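PDB 5AVP: L-ribose isomerase from Geodermatophilus obscurus DSM 43160, which probably interconverts L-ribose and its ketose L-ribulose, as a manganese-binding sugar isomerase built on a cupin-type beta barrel. Local coordinates for residues R43-P48 / P219-E224; E64-A69 / A175-R180; G109-L114 / T227-P232; L144-K149 / P198-H203. All coordinates share one frame; numbering follows the deposited sequence.

Contact 1: R43-P48 / P219-E224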
# COMPACT_ATOMS: atom_id res chain seq x y z
N ARG A 43 3.92 7.08 -5.67
CA ARG A 43 2.50 6.76 -5.86
C ARG A 43 2.16 5.40 -5.24
O ARG A 43 1.10 5.22 -4.62
CB ARG A 43 2.17 6.71 -7.36
CG ARG A 43 2.78 7.81 -8.20
CD ARG A 43 1.92 8.12 -9.42
NE ARG A 43 0.63 8.68 -9.02
CZ ARG A 43 -0.32 9.10 -9.86
NH1 ARG A 43 -0.12 9.03 -11.18
NH2 ARG A 43 -1.46 9.60 -9.38
N ALA A 44 3.06 4.45 -5.43
CA ALA A 44 2.85 3.11 -4.90
C ALA A 44 2.77 3.17 -3.38
O ALA A 44 1.96 2.48 -2.77
CB ALA A 44 4.00 2.20 -5.32
N LEU A 45 3.62 3.99 -2.80
CA LEU A 45 3.66 4.14 -1.36
C LEU A 45 2.52 5.04 -0.91
O LEU A 45 2.47 5.49 0.25
CB LEU A 45 5.02 4.71 -0.93
CG LEU A 45 6.13 3.65 -1.02
CD1 LEU A 45 7.44 4.27 -0.63
CD2 LEU A 45 5.78 2.45 -0.12
N ARG A 46 1.61 5.29 -1.85
CA ARG A 46 0.41 6.10 -1.64
C ARG A 46 0.56 7.60 -1.48
O ARG A 46 -0.29 8.22 -0.86
CB ARG A 46 -0.40 5.55 -0.44
CG ARG A 46 -0.80 4.06 -0.54
CD ARG A 46 -1.72 3.62 0.61
NE ARG A 46 -2.25 2.27 0.43
CZ ARG A 46 -3.12 1.91 -0.52
NH1 ARG A 46 -3.58 2.80 -1.39
NH2 ARG A 46 -3.55 0.65 -0.59
N TYR A 47 1.62 8.19 -2.03
CA TYR A 47 1.80 9.64 -1.91
C TYR A 47 1.27 10.30 -3.19
O TYR A 47 1.59 9.86 -4.30
CB TYR A 47 3.28 9.98 -1.72
CG TYR A 47 3.47 11.40 -1.34
CD1 TYR A 47 3.22 11.83 -0.04
CD2 TYR A 47 3.84 12.35 -2.29
CE1 TYR A 47 3.33 13.18 0.32
CE2 TYR A 47 3.95 13.71 -1.94
CZ TYR A 47 3.70 14.12 -0.63
OH TYR A 47 3.79 15.46 -0.28
N PRO A 48 0.44 11.37 -3.06
CA PRO A 48 -0.14 12.07 -4.21
C PRO A 48 0.83 12.83 -5.12
O PRO A 48 0.79 14.05 -5.20
CB PRO A 48 -1.18 12.96 -3.56
CG PRO A 48 -0.57 13.31 -2.25
CD PRO A 48 -0.01 12.00 -1.80
N PRO A 219 15.05 2.33 -1.61
CA PRO A 219 15.40 3.72 -1.33
C PRO A 219 14.68 4.15 -0.05
O PRO A 219 13.59 3.68 0.23
CB PRO A 219 14.86 4.46 -2.57
CG PRO A 219 14.96 3.43 -3.65
CD PRO A 219 14.44 2.20 -2.95
N LEU A 220 15.30 5.03 0.72
CA LEU A 220 14.68 5.56 1.93
C LEU A 220 13.60 6.48 1.36
O LEU A 220 13.85 7.19 0.38
CB LEU A 220 15.71 6.38 2.74
CG LEU A 220 15.23 7.39 3.80
CD1 LEU A 220 14.73 6.66 5.05
CD2 LEU A 220 16.36 8.34 4.16
N VAL A 221 12.41 6.45 1.96
CA VAL A 221 11.29 7.28 1.52
C VAL A 221 10.62 7.88 2.76
O VAL A 221 10.19 7.13 3.65
CB VAL A 221 10.23 6.44 0.77
CG1 VAL A 221 9.19 7.35 0.15
CG2 VAL A 221 10.90 5.54 -0.27
N VAL A 222 10.51 9.20 2.83
CA VAL A 222 9.89 9.79 4.01
C VAL A 222 9.04 11.03 3.77
O VAL A 222 9.39 11.91 2.99
CB VAL A 222 10.96 10.05 5.14
CG1 VAL A 222 12.36 10.24 4.54
CG2 VAL A 222 10.58 11.25 5.99
N ARG A 223 7.89 11.06 4.45
CA ARG A 223 6.95 12.17 4.38
C ARG A 223 7.36 13.30 5.32
O ARG A 223 7.34 13.14 6.55
CB ARG A 223 5.53 11.74 4.77
CG ARG A 223 4.77 11.00 3.70
CD ARG A 223 3.38 10.64 4.19
NE ARG A 223 2.61 9.99 3.14
CZ ARG A 223 1.48 10.46 2.61
NH1 ARG A 223 0.87 9.77 1.65
NH2 ARG A 223 0.95 11.60 3.05
N GLU A 224 7.73 14.44 4.76
CA GLU A 224 8.13 15.56 5.58
C GLU A 224 6.98 16.54 5.72
O GLU A 224 6.54 17.14 4.74
CB GLU A 224 9.33 16.29 4.95
CG GLU A 224 9.86 17.44 5.82
CD GLU A 224 10.64 18.44 5.01
OE1 GLU A 224 11.66 18.04 4.39
OE2 GLU A 224 10.26 19.63 4.99
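The chain leaves helix 28-44 at Leu-45 and passes strand 220-226 at a distance, with Leu-45 CA 8.7 Å from Val-221 CA. The helix ends in a Schellman motif, with Arg-46 as its C-prime residue at positive phi (72°). This turn lies against the larger antiparallel sheet of the cupin-type barrel. The gap is bridged mainly by side chains from both segments. Leu-45 and Val-221 meet tip to tip. Leu-45 CD1 is 3.6 Å from Val-221 CG1 and nearly as close to CG2, so one methyl group sits at the fork of the valine. Leu-139 of strand 133-139 touches both residues. Further along, Arg-223 reaches out with its chain extended from CG to NE. Tyr-47 crosses it obliquely, its CG anti to the backbone N. Tyr-47 CD1 lies over the centre of the guanidinium, 3.5 Å from Arg-223 CZ. The two planes stand 74° apart, so the rim of the ring meets the flat of the cation. Tyr-47 OH is hydrogen-bonded to Ser-88 and Asp-112, which helps to fix the ring. Arg-223 NH2 forms a salt bridge with Glu-136 of the second subunit. An alanine in place of Arg-223 would probably cost that intersubunit bridge and the flat support for the tyrosine. Arg-46 O sits at the guanidinium edge, 3.2 Å from Arg-223 NH1, at too poor an angle for a hydrogen bond.

Contact 2: E64-A69 / A175-R180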
# COMPACT_ATOMS: atom_id res chain seq x y z
N GLU A 64 28.70 20.78 -6.83
CA GLU A 64 29.32 20.27 -8.05
C GLU A 64 30.16 19.04 -7.70
O GLU A 64 30.41 18.17 -8.55
CB GLU A 64 30.21 21.34 -8.74
CG GLU A 64 31.36 21.89 -7.92
CD GLU A 64 30.94 23.09 -7.12
OE1 GLU A 64 30.72 24.16 -7.74
OE2 GLU A 64 30.79 22.95 -5.90
N ASP A 65 30.59 18.96 -6.44
CA ASP A 65 31.39 17.82 -6.01
C ASP A 65 30.55 16.55 -6.00
O ASP A 65 31.07 15.44 -6.11
CB ASP A 65 31.94 18.06 -4.62
CG ASP A 65 33.07 17.11 -4.27
OD1 ASP A 65 34.01 17.02 -5.10
OD2 ASP A 65 33.03 16.46 -3.20
N GLN A 66 29.24 16.72 -5.88
CA GLN A 66 28.34 15.59 -5.81
C GLN A 66 27.78 15.01 -7.12
O GLN A 66 27.04 14.03 -7.11
CB GLN A 66 27.20 15.93 -4.85
CG GLN A 66 27.71 16.31 -3.49
CD GLN A 66 28.62 15.26 -2.90
OE1 GLN A 66 28.20 14.14 -2.62
NE2 GLN A 66 29.87 15.61 -2.70
N TYR A 67 28.13 15.60 -8.26
CA TYR A 67 27.60 15.05 -9.50
C TYR A 67 28.24 13.71 -9.85
O TYR A 67 27.81 13.03 -10.79
CB TYR A 67 27.77 16.07 -10.62
CG TYR A 67 26.76 17.19 -10.54
CD1 TYR A 67 25.56 17.12 -11.24
CD2 TYR A 67 26.97 18.29 -9.72
CE1 TYR A 67 24.61 18.11 -11.14
CE2 TYR A 67 26.02 19.30 -9.61
CZ TYR A 67 24.84 19.20 -10.32
OH TYR A 67 23.87 20.18 -10.22
N ASP A 68 29.25 13.32 -9.06
CA ASP A 68 29.94 12.04 -9.25
C ASP A 68 29.08 10.90 -8.73
O ASP A 68 29.46 9.73 -8.78
CB ASP A 68 31.29 12.02 -8.53
CG ASP A 68 32.45 12.42 -9.44
OD1 ASP A 68 32.43 12.10 -10.65
OD2 ASP A 68 33.40 13.05 -8.93
N ALA A 69 27.92 11.27 -8.20
CA ALA A 69 26.99 10.29 -7.69
C ALA A 69 26.52 9.48 -8.89
O ALA A 69 26.29 8.27 -8.81
CB ALA A 69 25.82 11.00 -7.05
N ALA A 175 29.79 6.02 6.24
CA ALA A 175 30.66 6.64 5.25
C ALA A 175 30.08 7.98 4.82
O ALA A 175 28.93 8.04 4.36
CB ALA A 175 30.78 5.75 4.05
N LEU A 176 30.85 9.05 4.99
CA LEU A 176 30.40 10.40 4.61
C LEU A 176 31.02 10.84 3.29
O LEU A 176 32.15 10.45 2.97
CB LEU A 176 30.73 11.40 5.71
CG LEU A 176 30.16 11.06 7.08
CD1 LEU A 176 30.36 12.22 8.02
CD2 LEU A 176 28.68 10.75 6.97
N PRO A 177 30.30 11.66 2.50
CA PRO A 177 30.86 12.10 1.22
C PRO A 177 32.25 12.73 1.39
O PRO A 177 32.46 13.56 2.26
CB PRO A 177 29.82 13.10 0.70
CG PRO A 177 28.53 12.67 1.38
CD PRO A 177 29.01 12.33 2.78
N ILE A 178 33.18 12.31 0.54
CA ILE A 178 34.54 12.83 0.60
C ILE A 178 34.56 14.33 0.35
O ILE A 178 33.92 14.84 -0.58
CB ILE A 178 35.45 12.14 -0.42
CG1 ILE A 178 35.59 10.66 -0.08
CG2 ILE A 178 36.80 12.79 -0.43
CD1 ILE A 178 34.33 9.81 -0.30
N GLY A 179 35.31 15.03 1.20
CA GLY A 179 35.42 16.47 1.07
C GLY A 179 34.34 17.21 1.83
O GLY A 179 34.38 18.43 1.92
N ARG A 180 33.37 16.48 2.37
CA ARG A 180 32.29 17.11 3.13
C ARG A 180 32.33 16.54 4.53
O ARG A 180 31.46 16.81 5.35
CB ARG A 180 30.92 16.80 2.51
CG ARG A 180 30.74 17.20 1.05
CD ARG A 180 30.82 18.69 0.85
NE ARG A 180 30.83 19.03 -0.57
CZ ARG A 180 29.75 19.06 -1.34
NH1 ARG A 180 28.56 18.80 -0.82
NH2 ARG A 180 29.85 19.32 -2.65
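Arg-180 closes a type II beta turn that starts at Pro-177, and its side chain reaches across to residues 64-69. Its CB points toward that segment. The chain bends at chi2 (-64°), and CG comes to 4.2 Å from Gln-66 NE2. NE lies 4.3 Å from Asp-65 OD2. That oxygen is well out of the guanidinium plane, so the two charges are near each other but form no salt bridge. CZ has Gln-66 NE2 above it at 3.7 Å, over the centre of one face. NH1 lies 3.7 Å from Gln-66 CG, and it also forms a salt bridge with Glu-81 and a hydrogen bond with Phe-62 O. NH2 comes up beside Asp-65 CB. Gln-66 OE1 accepts from the backbone N of Glu-81, and lies 3.8 Å from Pro-177 CB. A leucine in place of Arg-180 would probably lose the Glu-81 bridge and the flat group beneath the glutamine amide. No hydrogen bond joins residues 64-69 to 175-180 directly. Glu-81 links them, taking Arg-180 on its carboxylate and Gln-66 on its backbone N, and Phe-62 O adds a second hold on Arg-180. The nearby carboxylate of Asp-65 is likely to add some electrostatic attraction.

Contact 3: G109-L114 / T227-P232; sequences GLCDKL and TYSHEP
Lys-113 NZ donates a hydrogen bond to Ser-229 OG at 2.9 Å, the one clear hydrogen bond between residues 109-114 and 227-232. Both segments belong to the cupin-type barrel: strand 110-117 lies in its larger antiparallel sheet, and the segment 227-232 runs on from the neighbouring strand 220-226. Ser-229 OG is also 3.5 Å from Cys-111 SG, so it faces two side chains that point the same way from the strand. Lys-113 gets there with CG between its backbone N and carbonyl carbon (chi1 60°) and a bend at chi3 (57°). Cys-111 CB rests 3.3 Å from Thr-227 O. At the start of the strand the backbones themselves meet. Thr-227 CA makes a CA-H...O contact with Gly-109 O at 3.3 Å. Gly-109 has a phi of 96°, and a CB there would collide with Tyr-228 CB.

The next shell sets these groups in place. Glu-87 forms a salt bridge with Lys-113 NZ, so the ammonium group is held by both a carboxylate and the serine. Asn-90 OD1 accepts from Ser-229 N. Thr-227 OG1 is hydrogen-bonded to Thr-132 N on its far side. The Ser-229 side chain is about 8 Å from the manganese ion, so this polar group lies near the metal site. Tyr-228 CB packs 3.9 Å from Gly-109 CA.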
# COMPACT_ATOMS: atom_id res chain seq x y z
N GLY A 109 3.00 28.42 8.36
CA GLY A 109 2.81 27.84 7.04
C GLY A 109 2.77 26.31 7.03
O GLY A 109 3.14 25.68 8.02
N LEU A 110 2.32 25.72 5.93
CA LEU A 110 2.22 24.25 5.85
C LEU A 110 2.86 23.64 4.61
O LEU A 110 2.37 23.83 3.48
CB LEU A 110 0.75 23.80 5.91
CG LEU A 110 -0.14 24.18 7.10
CD1 LEU A 110 -1.59 24.08 6.65
CD2 LEU A 110 0.14 23.30 8.34
N CYS A 111 3.93 22.89 4.82
CA CYS A 111 4.63 22.22 3.73
C CYS A 111 4.49 20.73 3.87
O CYS A 111 4.60 20.20 4.97
CB CYS A 111 6.12 22.57 3.74
SG CYS A 111 7.18 21.37 2.86
N ASP A 112 4.22 20.06 2.76
CA ASP A 112 4.11 18.61 2.74
C ASP A 112 4.88 18.09 1.53
O ASP A 112 4.61 18.48 0.38
CB ASP A 112 2.67 18.13 2.65
CG ASP A 112 2.56 16.63 2.87
OD1 ASP A 112 3.43 15.90 2.33
OD2 ASP A 112 1.62 16.18 3.56
N LYS A 113 5.85 17.23 1.77
CA LYS A 113 6.63 16.70 0.68
C LYS A 113 7.18 15.32 1.00
O LYS A 113 7.43 14.96 2.15
CB LYS A 113 7.79 17.63 0.35
CG LYS A 113 8.73 17.88 1.50
CD LYS A 113 9.74 18.92 1.13
CE LYS A 113 9.06 20.20 0.72
NZ LYS A 113 9.99 21.33 0.90
N LEU A 114 7.35 14.53 -0.05
CA LEU A 114 7.89 13.20 0.07
C LEU A 114 9.34 13.34 -0.39
O LEU A 114 9.61 14.11 -1.32
CB LEU A 114 7.12 12.25 -0.84
CG LEU A 114 7.37 10.78 -0.58
CD1 LEU A 114 6.82 10.40 0.77
CD2 LEU A 114 6.70 9.95 -1.64
N THR A 227 6.85 23.41 8.48
CA THR A 227 6.29 24.74 8.30
C THR A 227 6.67 25.18 6.88
O THR A 227 7.39 24.47 6.17
CB THR A 227 6.85 25.80 9.31
OG1 THR A 227 8.26 25.99 9.11
CG2 THR A 227 6.57 25.37 10.74
N TYR A 228 6.20 26.35 6.45
CA TYR A 228 6.49 26.84 5.11
C TYR A 228 7.94 26.73 4.64
O TYR A 228 8.88 27.03 5.37
CB TYR A 228 6.05 28.30 4.96
CG TYR A 228 6.02 28.75 3.53
CD1 TYR A 228 4.87 28.58 2.75
CD2 TYR A 228 7.12 29.36 2.95
CE1 TYR A 228 4.83 29.01 1.44
CE2 TYR A 228 7.09 29.80 1.63
CZ TYR A 228 5.94 29.62 0.89
OH TYR A 228 5.87 30.09 -0.38
N SER A 229 8.10 26.32 3.39
CA SER A 229 9.41 26.15 2.76
C SER A 229 9.76 27.34 1.89
O SER A 229 9.21 27.49 0.80
CB SER A 229 9.43 24.90 1.86
OG SER A 229 9.71 23.72 2.58
N HIS A 230 10.68 28.18 2.34
CA HIS A 230 11.11 29.35 1.58
C HIS A 230 12.17 28.97 0.55
O HIS A 230 13.27 28.56 0.91
CB HIS A 230 11.68 30.40 2.53
CG HIS A 230 10.70 30.94 3.52
ND1 HIS A 230 9.62 31.72 3.16
CD2 HIS A 230 10.62 30.80 4.86
CE1 HIS A 230 8.93 32.05 4.23
NE2 HIS A 230 9.52 31.50 5.28
N GLU A 231 11.85 29.12 -0.73
CA GLU A 231 12.81 28.78 -1.76
C GLU A 231 12.98 29.95 -2.74
O GLU A 231 12.00 30.45 -3.31
CB GLU A 231 12.33 27.52 -2.47
CG GLU A 231 13.37 26.82 -3.31
CD GLU A 231 13.42 27.35 -4.71
OE1 GLU A 231 14.04 28.42 -4.92
OE2 GLU A 231 12.83 26.71 -5.61
N PRO A 232 14.22 30.42 -2.92
CA PRO A 232 14.53 31.54 -3.82
C PRO A 232 14.06 31.36 -5.26
O PRO A 232 12.88 31.55 -5.58
CB PRO A 232 16.05 31.66 -3.71
CG PRO A 232 16.30 31.20 -2.29
CD PRO A 232 15.41 29.99 -2.18

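Contact 4: L144-K149 / P198-H203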
# COMPACT_ATOMS: atom_id res chain seq x y z
N LEU A 144 19.09 9.58 10.97
CA LEU A 144 19.08 11.01 11.21
C LEU A 144 20.25 11.47 12.09
O LEU A 144 20.52 10.90 13.14
CB LEU A 144 17.76 11.39 11.88
CG LEU A 144 17.55 12.84 12.29
CD1 LEU A 144 17.77 13.75 11.09
CD2 LEU A 144 16.15 13.01 12.83
N PHE A 145 20.93 12.51 11.63
CA PHE A 145 22.07 13.10 12.34
C PHE A 145 21.72 14.57 12.64
O PHE A 145 21.18 15.28 11.79
CB PHE A 145 23.33 13.05 11.47
CG PHE A 145 23.66 11.68 10.92
CD1 PHE A 145 24.15 10.67 11.75
CD2 PHE A 145 23.49 11.40 9.56
CE1 PHE A 145 24.49 9.42 11.24
CE2 PHE A 145 23.83 10.16 9.04
CZ PHE A 145 24.33 9.16 9.88
N TYR A 146 22.01 15.02 13.85
CA TYR A 146 21.70 16.40 14.20
C TYR A 146 22.45 16.91 15.42
O TYR A 146 23.08 16.16 16.16
CB TYR A 146 20.21 16.55 14.45
CG TYR A 146 19.66 15.71 15.58
CD1 TYR A 146 19.55 14.32 15.45
CD2 TYR A 146 19.21 16.29 16.76
CE1 TYR A 146 19.00 13.54 16.47
CE2 TYR A 146 18.66 15.51 17.79
CZ TYR A 146 18.56 14.14 17.63
OH TYR A 146 18.01 13.35 18.62
N SER A 147 22.37 18.22 15.61
CA SER A 147 23.00 18.91 16.73
C SER A 147 21.90 19.12 17.78
O SER A 147 20.84 19.65 17.46
CB SER A 147 23.56 20.26 16.26
OG SER A 147 24.40 20.84 17.24
N PRO A 148 22.13 18.71 19.04
CA PRO A 148 21.11 18.89 20.08
C PRO A 148 20.96 20.33 20.54
O PRO A 148 20.00 20.68 21.23
CB PRO A 148 21.57 17.95 21.19
CG PRO A 148 23.06 18.00 21.06
CD PRO A 148 23.28 17.94 19.56
N LYS A 149 21.91 21.17 20.14
CA LYS A 149 21.85 22.59 20.48
C LYS A 149 21.48 23.40 19.24
O LYS A 149 22.00 23.17 18.15
CB LYS A 149 23.20 23.06 21.02
CG LYS A 149 23.22 23.34 22.52
CD LYS A 149 23.09 22.07 23.36
CE LYS A 149 23.10 22.39 24.85
NZ LYS A 149 22.02 23.37 25.21
N PRO A 198 7.13 6.88 16.05
CA PRO A 198 6.38 8.11 16.29
C PRO A 198 6.87 9.20 15.35
O PRO A 198 7.94 9.07 14.75
CB PRO A 198 6.69 8.41 17.75
CG PRO A 198 6.83 7.07 18.33
CD PRO A 198 7.69 6.37 17.30
N LYS A 199 6.09 10.27 15.20
CA LYS A 199 6.52 11.37 14.34
C LYS A 199 7.72 12.00 15.03
O LYS A 199 7.72 12.18 16.25
CB LYS A 199 5.42 12.43 14.19
CG LYS A 199 4.39 12.15 13.09
CD LYS A 199 4.79 12.79 11.78
CE LYS A 199 3.86 12.35 10.65
NZ LYS A 199 4.11 13.11 9.38
N PHE A 200 8.75 12.31 14.25
CA PHE A 200 9.92 12.95 14.80
C PHE A 200 9.98 14.41 14.42
O PHE A 200 9.93 14.76 13.24
CB PHE A 200 11.21 12.27 14.36
CG PHE A 200 12.37 12.72 15.17
CD1 PHE A 200 12.42 12.45 16.54
CD2 PHE A 200 13.39 13.46 14.61
CE1 PHE A 200 13.45 12.93 17.32
CE2 PHE A 200 14.43 13.94 15.40
CZ PHE A 200 14.46 13.66 16.75
N VAL A 201 10.08 15.27 15.42
CA VAL A 201 10.13 16.71 15.22
C VAL A 201 11.54 17.29 15.30
O VAL A 201 12.28 17.03 16.25
CB VAL A 201 9.26 17.45 16.24
CG1 VAL A 201 9.61 18.91 16.24
CG2 VAL A 201 7.79 17.27 15.92
N MET A 202 11.88 18.07 14.28
CA MET A 202 13.18 18.74 14.17
C MET A 202 12.96 20.24 14.19
O MET A 202 12.61 20.83 13.17
CB MET A 202 13.89 18.37 12.87
CG MET A 202 15.26 19.03 12.69
SD MET A 202 16.47 18.68 14.04
CE MET A 202 16.68 16.90 13.84
N HIS A 203 13.15 20.84 15.36
CA HIS A 203 12.97 22.28 15.55
C HIS A 203 13.87 23.12 14.69
O HIS A 203 15.01 22.77 14.44
CB HIS A 203 13.23 22.66 16.99
CG HIS A 203 12.31 22.01 17.96
ND1 HIS A 203 10.97 22.31 18.01
CD2 HIS A 203 12.52 21.04 18.88
CE1 HIS A 203 10.39 21.55 18.92
NE2 HIS A 203 11.31 20.77 19.46
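Lys-199 NZ is gripped by two carboxylates: Glu-136 of its own chain and Asp-112 of the second subunit. It precedes the short strand 200-202. Phe-200 and Met-202 of that strand make an apolar contact with strand 141-150. The two strands belong to different sheets. The axes of 144-147 and 200-202 approach to 10.6 Å and cross at 39°, so they pack through side chains with no backbone bonds between them.

Four side chains carry the contact. Leu-144 CD2 comes obliquely to the Phe-200 ring, nearest CE2 at 3.2 Å, and touches Met-202 CE at 4.1 Å. Phe-200 has CG anti to its backbone N and turns an edge to the face of Tyr-146. This is an offset edge-to-face pair, with centroids 6.0 Å apart and planes 61° apart. Phe-200 CZ is the leading atom, 4.0 Å from Tyr-146 OH. Tyr-146 holds CG between its backbone N and carbonyl carbon (chi1 61°). Met-202 starts out anti, then bends at chi2 and chi3, which brings its methyl back to the tyrosine. Met-202 CE is 3.6 Å from Tyr-146 CB. Its SD lies 5.3 Å from the centroid of the Tyr-146 ring, an oblique Met-aromatic contact.

His-208, one of the manganese ligands, touches both Tyr-146 and Met-202, and the Met-202 side chain is about 7 Å from the ion. Apolar residues from two facing antiparallel sheets, packed beside a metal held by three histidines and a glutamate, are typical of the cupin barrel.

Overall arrangement
The first segments come in the order contact 1, 2, 3, 4 along the chain; the second come as 2, 4, 1, 3. Contacts 1, 3 and 4 all reach the larger sheet and all touch the second subunit. Contacts 1 and 3 have centres 16 Å apart and meet directly, on the neighbouring strands 220-226 and 110-117. A probable hydrogen bond runs from Glu-224 N to Lys-113 O. Contact 4 joins that sheet to the smaller one, with its centre 17 Å from that of contact 3. Contact 2 joins loops at the periphery, 24 to 26 Å from the other centres. Contacts 3 and 4 lie closest to the manganese, while contact 1 ties the barrel to its subunit interfaces.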